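Local atomic coordinates of phosphatidylinositol-specific phospholipase C (Listeria monocytogenes, PDB entry 2PLC), a protein that belongs to the phosphatidylinositol-specific phospholipase C family and is built on a barrel-like fold of the TIM-barrel type, with parallel strands and surrounding helices. Residues A[34-39]-A[76-81]; A[64-69]-A[107-112]; A[100-105]-A[151-156]; A[113-118]-A[156-161]. One frame throughout, in Å; residues are numbered along the deposited sequence.

Contact 1 (A[34-39]-A[76-81])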
loop_
_atom_site.group_PDB
_atom_site.type_symbol
_atom_site.label_atom_id
_atom_site.label_comp_id
_atom_site.label_asym_id
_atom_site.label_seq_id
_atom_site.Cartn_x
_atom_site.Cartn_y
_atom_site.Cartn_z
ATOM N N ILE A 34 -21.026 14.248 -1.468
ATOM C CA ILE A 34 -21.822 14.484 -2.662
ATOM C C ILE A 34 -20.952 14.680 -3.914
ATOM O O ILE A 34 -21.329 14.248 -5.005
ATOM C CB ILE A 34 -22.786 15.685 -2.459
ATOM C CG1 ILE A 34 -23.788 15.774 -3.611
ATOM C CG2 ILE A 34 -22.002 16.978 -2.299
ATOM C CD1 ILE A 34 -24.690 14.542 -3.757
ATOM N N THR A 35 -19.777 15.288 -3.754
ATOM C CA THR A 35 -18.876 15.506 -4.891
ATOM C C THR A 35 -18.317 14.175 -5.406
ATOM O O THR A 35 -18.042 14.021 -6.598
ATOM C CB THR A 35 -17.710 16.456 -4.530
ATOM O OG1 THR A 35 -18.239 17.696 -4.051
ATOM C CG2 THR A 35 -16.853 16.746 -5.757
ATOM N N TRP A 36 -18.162 13.214 -4.501
ATOM C CA TRP A 36 -17.660 11.896 -4.865
ATOM C C TRP A 36 -18.674 11.167 -5.753
ATOM O O TRP A 36 -18.300 10.515 -6.730
ATOM C CB TRP A 36 -17.366 11.079 -3.606
ATOM C CG TRP A 36 -16.738 9.752 -3.888
ATOM C CD1 TRP A 36 -15.410 9.497 -4.100
ATOM C CD2 TRP A 36 -17.413 8.499 -4.019
ATOM N NE1 TRP A 36 -15.222 8.160 -4.363
ATOM C CE2 TRP A 36 -16.435 7.526 -4.321
ATOM C CE3 TRP A 36 -18.753 8.101 -3.911
ATOM C CZ2 TRP A 36 -16.756 6.185 -4.520
ATOM C CZ3 TRP A 36 -19.069 6.765 -4.107
ATOM C CH2 TRP A 36 -18.074 5.824 -4.409
ATOM N N THR A 37 -19.958 11.291 -5.425
ATOM C CA THR A 37 -21.005 10.637 -6.211
ATOM C C THR A 37 -21.143 11.279 -7.596
ATOM O O THR A 37 -21.374 10.587 -8.584
ATOM C CB THR A 37 -22.376 10.677 -5.490
ATOM O OG1 THR A 37 -22.765 12.038 -5.279
ATOM C CG2 THR A 37 -22.300 9.962 -4.149
ATOM N N LEU A 38 -20.990 12.600 -7.659
ATOM C CA LEU A 38 -21.086 13.346 -8.923
ATOM C C LEU A 38 -19.924 13.062 -9.889
ATOM O O LEU A 38 -20.098 13.091 -11.106
ATOM C CB LEU A 38 -21.159 14.855 -8.643
ATOM C CG LEU A 38 -22.396 15.361 -7.893
ATOM C CD1 LEU A 38 -22.223 16.833 -7.512
ATOM C CD2 LEU A 38 -23.621 15.164 -8.760
ATOM N N THR A 39 -18.745 12.792 -9.335
ATOM C CA THR A 39 -17.551 12.510 -10.132
ATOM C C THR A 39 -17.109 11.056 -9.977
ATOM O O THR A 39 -15.986 10.702 -10.339
ATOM C CB THR A 39 -16.378 13.388 -9.674
ATOM O OG1 THR A 39 -16.028 13.031 -8.332
ATOM C CG2 THR A 39 -16.751 14.863 -9.716
ATOM N N ILE A 76 -12.148 16.336 -2.676
ATOM C CA ILE A 76 -13.227 15.417 -2.348
ATOM C C ILE A 76 -13.035 14.716 -1.008
ATOM O O ILE A 76 -12.053 14.000 -0.807
ATOM C CB ILE A 76 -13.379 14.362 -3.464
ATOM C CG1 ILE A 76 -13.728 15.053 -4.782
ATOM C CG2 ILE A 76 -14.444 13.336 -3.106
ATOM C CD1 ILE A 76 -13.706 14.129 -5.969
ATOM N N PHE A 77 -13.970 14.953 -0.089
ATOM C CA PHE A 77 -13.949 14.328 1.229
ATOM C C PHE A 77 -14.437 12.891 1.047
ATOM O O PHE A 77 -15.463 12.662 0.405
ATOM C CB PHE A 77 -14.879 15.090 2.175
ATOM C CG PHE A 77 -15.024 14.463 3.537
ATOM C CD1 PHE A 77 -13.917 13.956 4.215
ATOM C CD2 PHE A 77 -16.272 14.386 4.145
ATOM C CE1 PHE A 77 -14.052 13.383 5.475
ATOM C CE2 PHE A 77 -16.417 13.813 5.407
ATOM C CZ PHE A 77 -15.302 13.310 6.074
ATOM N N LEU A 78 -13.713 11.930 1.620
ATOM C CA LEU A 78 -14.079 10.526 1.481
ATOM C C LEU A 78 -14.874 9.914 2.634
ATOM O O LEU A 78 -14.910 8.695 2.780
ATOM C CB LEU A 78 -12.834 9.684 1.182
ATOM C CG LEU A 78 -12.074 10.022 -0.109
ATOM C CD1 LEU A 78 -10.910 9.070 -0.282
ATOM C CD2 LEU A 78 -13.002 9.933 -1.309
ATOM N N ASN A 79 -15.536 10.750 3.432
ATOM C CA ASN A 79 -16.339 10.268 4.562
ATOM C C ASN A 79 -15.591 9.308 5.485
ATOM O O ASN A 79 -16.105 8.246 5.856
ATOM C CB ASN A 79 -17.640 9.616 4.070
ATOM C CG ASN A 79 -18.674 10.634 3.632
ATOM O OD1 ASN A 79 -18.355 11.801 3.400
ATOM N ND2 ASN A 79 -19.922 10.200 3.524
ATOM N N ALA A 80 -14.364 9.685 5.830
ATOM C CA ALA A 80 -13.525 8.884 6.711
ATOM C C ALA A 80 -12.506 9.797 7.378
ATOM O O ALA A 80 -12.194 10.870 6.865
ATOM C CB ALA A 80 -12.816 7.781 5.921
ATOM N N SER A 81 -12.018 9.383 8.541
ATOM C CA SER A 81 -11.025 10.158 9.279
ATOM C C SER A 81 -9.813 9.269 9.518
ATOM O O SER A 81 -9.904 8.038 9.452
ATOM C CB SER A 81 -11.599 10.633 10.616
ATOM O OG SER A 81 -12.084 9.538 11.383
#

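Contact 2 (A[64-69]-A[107-112])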
loop_
_atom_site.group_PDB
_atom_site.type_symbol
_atom_site.label_atom_id
_atom_site.label_comp_id
_atom_site.label_asym_id
_atom_site.label_seq_id
_atom_site.Cartn_x
_atom_site.Cartn_y
_atom_site.Cartn_z
ATOM N N ARG A 64 -4.657 8.861 1.921
ATOM C CA ARG A 64 -4.419 10.275 1.630
ATOM C C ARG A 64 -5.226 11.112 2.622
ATOM O O ARG A 64 -6.442 10.937 2.737
ATOM C CB ARG A 64 -4.878 10.608 0.211
ATOM C CG ARG A 64 -4.653 9.514 -0.825
ATOM C CD ARG A 64 -3.210 9.418 -1.256
ATOM N NE ARG A 64 -3.031 8.448 -2.339
ATOM C CZ ARG A 64 -3.068 8.749 -3.635
ATOM N NH1 ARG A 64 -3.285 9.998 -4.025
ATOM N NH2 ARG A 64 -2.850 7.809 -4.545
ATOM N N ALA A 65 -4.561 12.043 3.306
ATOM C CA ALA A 65 -5.227 12.888 4.297
ATOM C C ALA A 65 -4.787 14.350 4.266
ATOM O O ALA A 65 -3.794 14.696 3.631
ATOM C CB ALA A 65 -4.998 12.314 5.696
ATOM N N LYS A 66 -5.556 15.202 4.945
ATOM C CA LYS A 66 -5.256 16.632 5.055
ATOM C C LYS A 66 -5.064 16.977 6.533
ATOM O O LYS A 66 -5.443 16.185 7.398
ATOM C CB LYS A 66 -6.368 17.471 4.430
ATOM C CG LYS A 66 -6.376 17.394 2.916
ATOM C CD LYS A 66 -7.322 18.409 2.302
ATOM C CE LYS A 66 -7.264 18.350 0.788
ATOM N NZ LYS A 66 -8.291 19.224 0.168
ATOM N N ASP A 67 -4.485 18.143 6.831
ATOM C CA ASP A 67 -4.220 18.524 8.223
ATOM C C ASP A 67 -5.413 18.603 9.185
ATOM O O ASP A 67 -5.231 18.762 10.393
ATOM C CB ASP A 67 -3.312 19.770 8.326
ATOM C CG ASP A 67 -3.924 21.023 7.715
ATOM O OD1 ASP A 67 -5.114 21.016 7.334
ATOM O OD2 ASP A 67 -3.194 22.033 7.621
ATOM N N ASN A 68 -6.627 18.482 8.653
ATOM C CA ASN A 68 -7.831 18.475 9.485
ATOM C C ASN A 68 -8.034 17.027 9.939
ATOM O O ASN A 68 -9.001 16.709 10.626
ATOM C CB ASN A 68 -9.056 18.971 8.699
ATOM C CG ASN A 68 -9.331 18.154 7.441
ATOM O OD1 ASN A 68 -8.452 17.473 6.915
ATOM N ND2 ASN A 68 -10.560 18.234 6.946
ATOM N N LEU A 69 -7.106 16.165 9.515
ATOM C CA LEU A 69 -7.085 14.735 9.825
ATOM C C LEU A 69 -8.187 13.902 9.180
ATOM O O LEU A 69 -8.555 12.850 9.693
ATOM C CB LEU A 69 -7.054 14.503 11.339
ATOM C CG LEU A 69 -5.805 15.026 12.049
ATOM C CD1 LEU A 69 -5.872 14.678 13.526
ATOM C CD2 LEU A 69 -4.565 14.429 11.414
ATOM N N ASP A 107 0.282 13.469 2.349
ATOM C CA ASP A 107 -0.230 14.796 2.674
ATOM C C ASP A 107 -0.901 15.237 1.373
ATOM O O ASP A 107 -0.228 15.600 0.406
ATOM C CB ASP A 107 0.948 15.722 3.018
ATOM C CG ASP A 107 0.515 17.132 3.425
ATOM O OD1 ASP A 107 -0.695 17.453 3.374
ATOM O OD2 ASP A 107 1.412 17.925 3.800
ATOM N N GLU A 108 -2.228 15.167 1.344
ATOM C CA GLU A 108 -3.007 15.513 0.156
ATOM C C GLU A 108 -2.927 16.982 -0.275
ATOM O O GLU A 108 -3.459 17.359 -1.320
ATOM C CB GLU A 108 -4.469 15.088 0.362
ATOM C CG GLU A 108 -5.295 14.927 -0.914
ATOM C CD GLU A 108 -4.819 13.800 -1.829
ATOM O OE1 GLU A 108 -3.788 13.154 -1.539
ATOM O OE2 GLU A 108 -5.487 13.562 -2.857
ATOM N N GLN A 109 -2.220 17.797 0.498
ATOM C CA GLN A 109 -2.087 19.211 0.179
ATOM C C GLN A 109 -0.658 19.681 0.464
ATOM O O GLN A 109 -0.445 20.647 1.200
ATOM C CB GLN A 109 -3.097 20.003 1.009
ATOM C CG GLN A 109 -3.411 21.381 0.479
ATOM C CD GLN A 109 -4.556 22.026 1.233
ATOM O OE1 GLN A 109 -4.547 22.086 2.465
ATOM N NE2 GLN A 109 -5.560 22.498 0.497
ATOM N N ASN A 110 0.312 18.992 -0.139
ATOM C CA ASN A 110 1.737 19.293 0.036
ATOM C C ASN A 110 2.108 20.761 -0.139
ATOM O O ASN A 110 2.187 21.266 -1.261
ATOM C CB ASN A 110 2.592 18.434 -0.903
ATOM C CG ASN A 110 2.816 17.032 -0.372
ATOM O OD1 ASN A 110 3.145 16.846 0.800
ATOM N ND2 ASN A 110 2.646 16.037 -1.236
ATOM N N SER A 111 2.347 21.432 0.984
ATOM C CA SER A 111 2.716 22.845 0.994
ATOM C C SER A 111 2.976 23.333 2.419
ATOM O O SER A 111 3.382 24.477 2.627
ATOM C CB SER A 111 1.620 23.698 0.336
ATOM O OG SER A 111 0.354 23.476 0.934
ATOM N N ASN A 112 2.765 22.451 3.394
ATOM C CA ASN A 112 2.966 22.797 4.797
ATOM C C ASN A 112 3.637 21.705 5.613
ATOM O O ASN A 112 3.641 20.530 5.235
ATOM C CB ASN A 112 1.629 23.146 5.461
ATOM C CG ASN A 112 1.276 24.613 5.336
ATOM O OD1 ASN A 112 1.809 25.454 6.062
ATOM N ND2 ASN A 112 0.360 24.929 4.426
HETATM O O HOH W 1 -2.854 19.416 4.601
#

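Contact 3 (A[100-105]-A[151-156])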
loop_
_atom_site.group_PDB
_atom_site.type_symbol
_atom_site.label_atom_id
_atom_site.label_comp_id
_atom_site.label_asym_id
_atom_site.label_seq_id
_atom_site.Cartn_x
_atom_site.Cartn_y
_atom_site.Cartn_z
ATOM N N THR A 100 1.254 -8.088 8.906
ATOM C CA THR A 100 1.921 -6.792 8.881
ATOM C C THR A 100 1.313 -5.967 7.758
ATOM O O THR A 100 0.948 -6.494 6.706
ATOM C CB THR A 100 3.460 -6.903 8.687
ATOM O OG1 THR A 100 4.006 -5.601 8.418
ATOM C CG2 THR A 100 3.804 -7.833 7.547
ATOM N N ILE A 101 1.179 -4.670 7.995
ATOM C CA ILE A 101 0.593 -3.786 7.006
ATOM C C ILE A 101 1.543 -2.665 6.643
ATOM O O ILE A 101 2.190 -2.075 7.506
ATOM C CB ILE A 101 -0.763 -3.226 7.505
ATOM C CG1 ILE A 101 -1.754 -4.380 7.652
ATOM C CG2 ILE A 101 -1.307 -2.164 6.554
ATOM C CD1 ILE A 101 -3.071 -3.995 8.235
ATOM N N ILE A 102 1.690 -2.451 5.343
ATOM C CA ILE A 102 2.542 -1.394 4.830
ATOM C C ILE A 102 1.567 -0.285 4.474
ATOM O O ILE A 102 0.616 -0.508 3.731
ATOM C CB ILE A 102 3.315 -1.856 3.593
ATOM C CG1 ILE A 102 4.102 -3.126 3.930
ATOM C CG2 ILE A 102 4.248 -0.743 3.114
ATOM C CD1 ILE A 102 4.714 -3.800 2.737
ATOM N N MET A 103 1.803 0.905 5.013
ATOM C CA MET A 103 0.906 2.017 4.789
ATOM C C MET A 103 1.545 3.299 4.303
ATOM O O MET A 103 2.405 3.878 4.962
ATOM C CB MET A 103 0.125 2.293 6.077
ATOM C CG MET A 103 -0.792 3.499 6.009
ATOM S SD MET A 103 -1.632 3.770 7.569
ATOM C CE MET A 103 -0.894 5.295 8.077
ATOM N N ARG A 104 1.092 3.748 3.139
ATOM C CA ARG A 104 1.564 4.989 2.560
ATOM C C ARG A 104 0.628 6.065 3.093
ATOM O O ARG A 104 -0.589 5.958 2.951
ATOM C CB ARG A 104 1.457 4.928 1.040
ATOM C CG ARG A 104 1.774 6.229 0.348
ATOM C CD ARG A 104 1.377 6.174 -1.111
ATOM N NE ARG A 104 1.708 7.408 -1.816
ATOM C CZ ARG A 104 1.574 7.575 -3.128
ATOM N NH1 ARG A 104 1.107 6.590 -3.878
ATOM N NH2 ARG A 104 1.950 8.710 -3.700
ATOM N N LEU A 105 1.191 7.049 3.782
ATOM C CA LEU A 105 0.400 8.142 4.324
ATOM C C LEU A 105 0.844 9.393 3.595
ATOM O O LEU A 105 1.961 9.867 3.779
ATOM C CB LEU A 105 0.616 8.279 5.832
ATOM C CG LEU A 105 -0.077 9.464 6.514
ATOM C CD1 LEU A 105 -1.575 9.420 6.259
ATOM C CD2 LEU A 105 0.213 9.435 8.003
ATOM N N LYS A 151 2.477 -5.324 13.256
ATOM C CA LYS A 151 2.799 -3.903 13.180
ATOM C C LYS A 151 2.572 -3.259 11.821
ATOM O O LYS A 151 2.338 -3.942 10.824
ATOM C CB LYS A 151 4.236 -3.658 13.649
ATOM C CG LYS A 151 4.377 -3.656 15.163
ATOM C CD LYS A 151 5.832 -3.650 15.593
ATOM C CE LYS A 151 5.972 -3.324 17.075
ATOM N NZ LYS A 151 5.164 -4.233 17.936
ATOM N N ILE A 152 2.632 -1.930 11.806
ATOM C CA ILE A 152 2.442 -1.141 10.601
ATOM C C ILE A 152 3.781 -0.569 10.160
ATOM O O ILE A 152 4.518 -0.016 10.969
ATOM C CB ILE A 152 1.482 0.062 10.856
ATOM C CG1 ILE A 152 0.086 -0.437 11.222
ATOM C CG2 ILE A 152 1.402 0.969 9.628
ATOM C CD1 ILE A 152 -0.871 0.670 11.622
ATOM N N LEU A 153 4.119 -0.759 8.889
ATOM C CA LEU A 153 5.342 -0.196 8.338
ATOM C C LEU A 153 4.878 1.073 7.629
ATOM O O LEU A 153 4.279 1.007 6.564
ATOM C CB LEU A 153 5.999 -1.161 7.342
ATOM C CG LEU A 153 7.227 -0.578 6.631
ATOM C CD1 LEU A 153 8.208 -0.017 7.657
ATOM C CD2 LEU A 153 7.894 -1.625 5.773
ATOM N N LEU A 154 5.134 2.225 8.235
ATOM C CA LEU A 154 4.715 3.506 7.670
ATOM C C LEU A 154 5.632 4.067 6.585
ATOM O O LEU A 154 6.852 4.072 6.727
ATOM C CB LEU A 154 4.570 4.542 8.794
ATOM C CG LEU A 154 4.072 5.947 8.437
ATOM C CD1 LEU A 154 2.627 5.882 7.994
ATOM C CD2 LEU A 154 4.198 6.869 9.642
ATOM N N LEU A 155 5.033 4.538 5.496
ATOM C CA LEU A 155 5.783 5.151 4.404
ATOM C C LEU A 155 5.232 6.564 4.297
ATOM O O LEU A 155 4.178 6.781 3.701
ATOM C CB LEU A 155 5.575 4.392 3.090
ATOM C CG LEU A 155 6.073 2.948 3.034
ATOM C CD1 LEU A 155 5.787 2.354 1.665
ATOM C CD2 LEU A 155 7.561 2.908 3.325
ATOM N N SER A 156 5.916 7.510 4.937
ATOM C CA SER A 156 5.489 8.909 4.949
ATOM C C SER A 156 5.814 9.702 3.699
ATOM O O SER A 156 6.939 9.678 3.207
ATOM C CB SER A 156 6.072 9.644 6.156
ATOM O OG SER A 156 5.550 9.129 7.363
#

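Contact 4 (A[113-118]-A[156-161])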
loop_
_atom_site.group_PDB
_atom_site.type_symbol
_atom_site.label_atom_id
_atom_site.label_comp_id
_atom_site.label_asym_id
_atom_site.label_seq_id
_atom_site.Cartn_x
_atom_site.Cartn_y
_atom_site.Cartn_z
ATOM N N ASP A 113 4.221 22.122 6.730
ATOM C CA ASP A 113 4.878 21.217 7.663
ATOM C C ASP A 113 3.944 21.033 8.856
ATOM O O ASP A 113 4.317 20.428 9.862
ATOM C CB ASP A 113 6.220 21.792 8.136
ATOM C CG ASP A 113 7.294 21.765 7.053
ATOM O OD1 ASP A 113 7.050 21.210 5.958
ATOM O OD2 ASP A 113 8.396 22.297 7.308
ATOM N N SER A 114 2.736 21.585 8.739
ATOM C CA SER A 114 1.721 21.492 9.785
ATOM C C SER A 114 1.127 20.080 9.852
ATOM O O SER A 114 0.742 19.611 10.926
ATOM C CB SER A 114 0.614 22.531 9.552
ATOM O OG SER A 114 0.006 22.373 8.281
ATOM N N PHE A 115 1.076 19.409 8.701
ATOM C CA PHE A 115 0.556 18.046 8.602
ATOM C C PHE A 115 1.384 17.117 9.482
ATOM O O PHE A 115 0.843 16.279 10.204
ATOM C CB PHE A 115 0.610 17.564 7.143
ATOM C CG PHE A 115 0.151 16.141 6.949
ATOM C CD1 PHE A 115 -1.201 15.847 6.771
ATOM C CD2 PHE A 115 1.068 15.089 6.954
ATOM C CE1 PHE A 115 -1.632 14.527 6.604
ATOM C CE2 PHE A 115 0.646 13.769 6.788
ATOM C CZ PHE A 115 -0.708 13.489 6.612
ATOM N N ASP A 116 2.700 17.289 9.417
ATOM C CA ASP A 116 3.641 16.490 10.188
ATOM C C ASP A 116 3.355 16.575 11.691
ATOM O O ASP A 116 3.333 15.556 12.382
ATOM C CB ASP A 116 5.071 16.951 9.889
ATOM C CG ASP A 116 6.117 15.938 10.313
ATOM O OD1 ASP A 116 6.201 14.869 9.669
ATOM O OD2 ASP A 116 6.859 16.213 11.284
ATOM N N TYR A 117 3.098 17.786 12.181
ATOM C CA TYR A 117 2.815 18.005 13.601
ATOM C C TYR A 117 1.422 17.551 14.016
ATOM O O TYR A 117 1.227 17.065 15.131
ATOM C CB TYR A 117 3.013 19.481 13.963
ATOM C CG TYR A 117 4.434 19.962 13.760
ATOM C CD1 TYR A 117 5.512 19.280 14.335
ATOM C CD2 TYR A 117 4.708 21.081 12.971
ATOM C CE1 TYR A 117 6.827 19.695 14.124
ATOM C CE2 TYR A 117 6.021 21.508 12.753
ATOM C CZ TYR A 117 7.074 20.809 13.332
ATOM O OH TYR A 117 8.372 21.219 13.113
ATOM N N ARG A 118 0.463 17.701 13.107
ATOM C CA ARG A 118 -0.922 17.322 13.367
ATOM C C ARG A 118 -1.147 15.826 13.543
ATOM O O ARG A 118 -1.893 15.419 14.431
ATOM C CB ARG A 118 -1.839 17.850 12.261
ATOM C CG ARG A 118 -2.143 19.341 12.343
ATOM C CD ARG A 118 -2.834 19.704 13.658
ATOM N NE ARG A 118 -4.029 18.895 13.909
ATOM C CZ ARG A 118 -5.260 19.211 13.508
ATOM N NH1 ARG A 118 -5.483 20.330 12.829
ATOM N NH2 ARG A 118 -6.273 18.395 13.775
ATOM N N SER A 156 5.916 7.510 4.937
ATOM C CA SER A 156 5.489 8.909 4.949
ATOM C C SER A 156 5.814 9.702 3.699
ATOM O O SER A 156 6.939 9.678 3.207
ATOM C CB SER A 156 6.072 9.644 6.156
ATOM O OG SER A 156 5.550 9.129 7.363
ATOM N N GLU A 157 4.824 10.453 3.232
ATOM C CA GLU A 157 4.976 11.300 2.061
ATOM C C GLU A 157 4.378 12.666 2.359
ATOM O O GLU A 157 3.161 12.809 2.511
ATOM C CB GLU A 157 4.276 10.683 0.852
ATOM C CG GLU A 157 4.394 11.514 -0.412
ATOM C CD GLU A 157 3.800 10.834 -1.630
ATOM O OE1 GLU A 157 3.116 9.804 -1.474
ATOM O OE2 GLU A 157 4.019 11.333 -2.754
ATOM N N ASN A 158 5.244 13.664 2.476
ATOM C CA ASN A 158 4.806 15.023 2.744
ATOM C C ASN A 158 5.847 16.055 2.337
ATOM O O ASN A 158 6.874 15.719 1.741
ATOM C CB ASN A 158 4.392 15.201 4.215
ATOM C CG ASN A 158 5.442 14.707 5.194
ATOM O OD1 ASN A 158 5.120 14.342 6.324
ATOM N ND2 ASN A 158 6.700 14.695 4.768
ATOM N N HIS A 159 5.559 17.313 2.661
ATOM C CA HIS A 159 6.422 18.442 2.336
ATOM C C HIS A 159 7.848 18.327 2.895
ATOM O O HIS A 159 8.816 18.657 2.205
ATOM C CB HIS A 159 5.750 19.738 2.817
ATOM C CG HIS A 159 6.468 20.989 2.412
ATOM N ND1 HIS A 159 7.503 20.999 1.501
ATOM C CD2 HIS A 159 6.303 22.275 2.805
ATOM C CE1 HIS A 159 7.946 22.234 1.352
ATOM N NE2 HIS A 159 7.234 23.027 2.133
ATOM N N THR A 160 7.973 17.827 4.124
ATOM C CA THR A 160 9.274 17.681 4.778
ATOM C C THR A 160 10.237 16.724 4.069
ATOM O O THR A 160 11.453 16.895 4.146
ATOM C CB THR A 160 9.120 17.218 6.246
ATOM O OG1 THR A 160 8.711 15.846 6.281
ATOM C CG2 THR A 160 8.083 18.064 6.972
ATOM N N LYS A 161 9.689 15.715 3.392
ATOM C CA LYS A 161 10.486 14.720 2.672
ATOM C C LYS A 161 11.463 13.981 3.577
ATOM O O LYS A 161 12.604 13.713 3.204
ATOM C CB LYS A 161 11.213 15.355 1.483
ATOM C CG LYS A 161 10.332 15.486 0.259
ATOM C CD LYS A 161 10.683 16.700 -0.578
ATOM C CE LYS A 161 9.727 16.838 -1.757
ATOM N NZ LYS A 161 8.295 16.885 -1.325
#

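Contact 1 (A[34-39]-A[76-81])
Ile76 faces one flank of the short helix 34-38 and is met there by Thr35, Trp36 and Thr39. At its CB the side chain divides. The CG2 branch, anti to the backbone N (the CG1 branch has chi1 -61°), reaches Trp36 CB at 3.7 Å and lies at the edge of the indole, near the ring plane. The CG1 branch passes Thr35, whose methyl CG2 is 3.7 Å from Ile76 CG1. With chi2 at 172° the terminal CD1 is carried away from the strand, and it ends 3.5 Å from Thr39 OG1. Thr39 OG1, just past the helix end, turns back to bond Thr35 O at 2.8 Å, so the hydroxyl beside Ile76 CD1 already has a partner. The same carbonyl also accepts from Thr39 N, the two donors approaching from opposite faces of its plane. Further along the strand, Leu78 CD2 comes obliquely to the indole, 3.7 Å from Trp36 CD1, and its side chain crosses that of Trp36 at about a right angle. Trp36 NE1 makes a weak hydrogen bond to Ser29. The strand axis runs 7.5 Å from the helix axis, at 105° to it. Strand 76-78 pairs with strand 70-73, and the arrangement is that of a β-hairpin packed through apolar side chains against a short helix, both carried by connections between strands of the barrel.

Contact 2 (A[64-69]-A[107-112])
Glu108 brings a carboxylate oxygen onto the aliphatic base of Arg64 rather than into a salt bridge with it: Glu108 OE1 lies 3.3 Å from Arg64 CB. The oxygen sits at the edge of the guanidinium, near its plane, yet Arg64 NH1 and Glu108 OE1 are 4.0 Å apart, beyond salt-bridge range. The guanidinium and carboxylate planes are 49° apart. Glu108 reaches this place because its CG stands anti to the backbone N and its chain then bends at chi2 (65°). Both groups have nearer polar partners: Arg64 NE forms a salt bridge with Asp62, and Glu108 OE2 accepts from Gly74 N. Beside the acid, Lys66 runs extended beyond CG, and its CG packs on Glu108 CB at 3.9 Å; the ammonium goes on to Gly74 O and to a cation-pi contact with Tyr72. The backbones of strands 60-65 and 101-107 are joined by a parallel bridge between Ala65 and Asp107, and Glu108 N donates to Ala65 O at 2.8 Å. Past the bridge, Asp107 OD1 forms an Asx turn, accepting from Gln109 N at 3.3 Å from above the carboxylate plane. A water donates to Asp107 OD1 at 3.2 Å. It accepts in turn from Asp67 N, 3.0 Å away. Between the two segments a single direct backbone bond and a water bridge supply the polar links, beside the packing of Lys66 on Glu108, and any attraction between Glu108 and Arg64 probably acts through space.

Contact 3 (A[100-105]-A[151-156])
Peptide units are the flat groups that meet between Ile101-Leu105 and Lys151-Leu155. Over one face of this paired backbone lie Ile101, Met103 and Leu105 with Ile152, Leu154 and Ser156; over the other lie Ile102 and Arg104 with Leu153 and Leu155. At the edges between the strands, five backbone N-H to C=O hydrogen bonds join the two. The shortest is Leu153 N to Ile101 O, at 2.7 Å. Lys151 O receives Ile101 N and also a weak bond, 3.4 Å long, from Thr100 OG1, which stands anti to the backbone N (chi1 169°). The strands run parallel in direction, their axes 4.6 Å apart and turned by 22°, as neighbouring strands of a TIM-type barrel do. Helix 82-95 covers the first face through Ile89, which touches Ile101 and Ile152; the second is then probably the barrel interior, where Ile102 and Arg104 meet Tyr60. On the helix-covered face Met103 and Leu154 lie side by side and point the same way. Met103 is straight until the bend at chi3 (113°), which swings CE to 3.6 Å from Leu154 CD1. Leu154 CD1 also touches Leu105 CB at 3.8 Å, and so contacts both Met103 and Leu105 of the facing strand. Ile152 CG2 touches the base of Met103, 4.0 Å from its CB. On the face of Ile102 and Leu155 the contact runs diagonally, Ile102 CG2 meeting Leu155 CD1 at 3.7 Å. Arg104, extended from CG to NE, forms a salt bridge with Glu157, the residue after Ser156 on the partner strand, and a cation-pi contact with Phe175.

Contact 4 (A[113-118]-A[156-161])
Asp113 turns its CG anti to its own carbonyl carbon (chi1 -72°), and His159 turns its CG anti to the backbone N (chi1 -174°); together these rotations set the carboxylate against the imidazole. Asp113 OD1 comes to 3.4 Å from His159 CD2, a contact with ring carbon rather than a hydrogen bond, and the carboxylate and ring planes are 52° apart. Asp113 OD1 also touches a methyl, Thr160 CG2, at 3.5 Å. Deeper in, Asn158 OD1 lies 3.6 Å from Asp116 OD1. No bond joins these two oxygens; the other carboxylate oxygen, Asp116 OD2, forms a salt bridge with Lys162. The segments belong to a beta-alpha-beta crossover of the barrel: helix 114-125 follows strand 101-107 and leads on towards the parallel strand 152-157, and the contact sets the beginning of that helix against the turn just beyond the second strand. This turn, type I from Asn158 to Lys161, closes through Lys161 N to Asn158 O at 3.3 Å. Inside it Asn158 ND2 gives a weak, bent bond to Thr160 OG1, 2.8 Å long. Phe115 stands beside the turn with Asn158 OD1 at the edge of its ring, 4.2 Å from Phe115 CD2, while its side chain also packs on Leu105 and Asp107 of strand 101-107.

Contact 3 is the deep member of the set, its centre about 7 Å from the centre of the chain, and is made of regular parallel backbone pairing, with mainly apolar side chains on both faces. Contacts 2 and 4 lie toward the C-terminal ends of strands of the same sheet and in the loops that follow, partly buried and richer in polar atoms. They touch through Asp107 N and Glu157 O, with centres about 8 Å apart. Contacts 3 and 4 share Ser156 and both use strand 152-157. Contact 1 is buried but peripheral, its centre about 21 Å from that of the chain; it packs apolar groups of a helix and hairpin and meets contact 2 where Ser81 packs on Leu69.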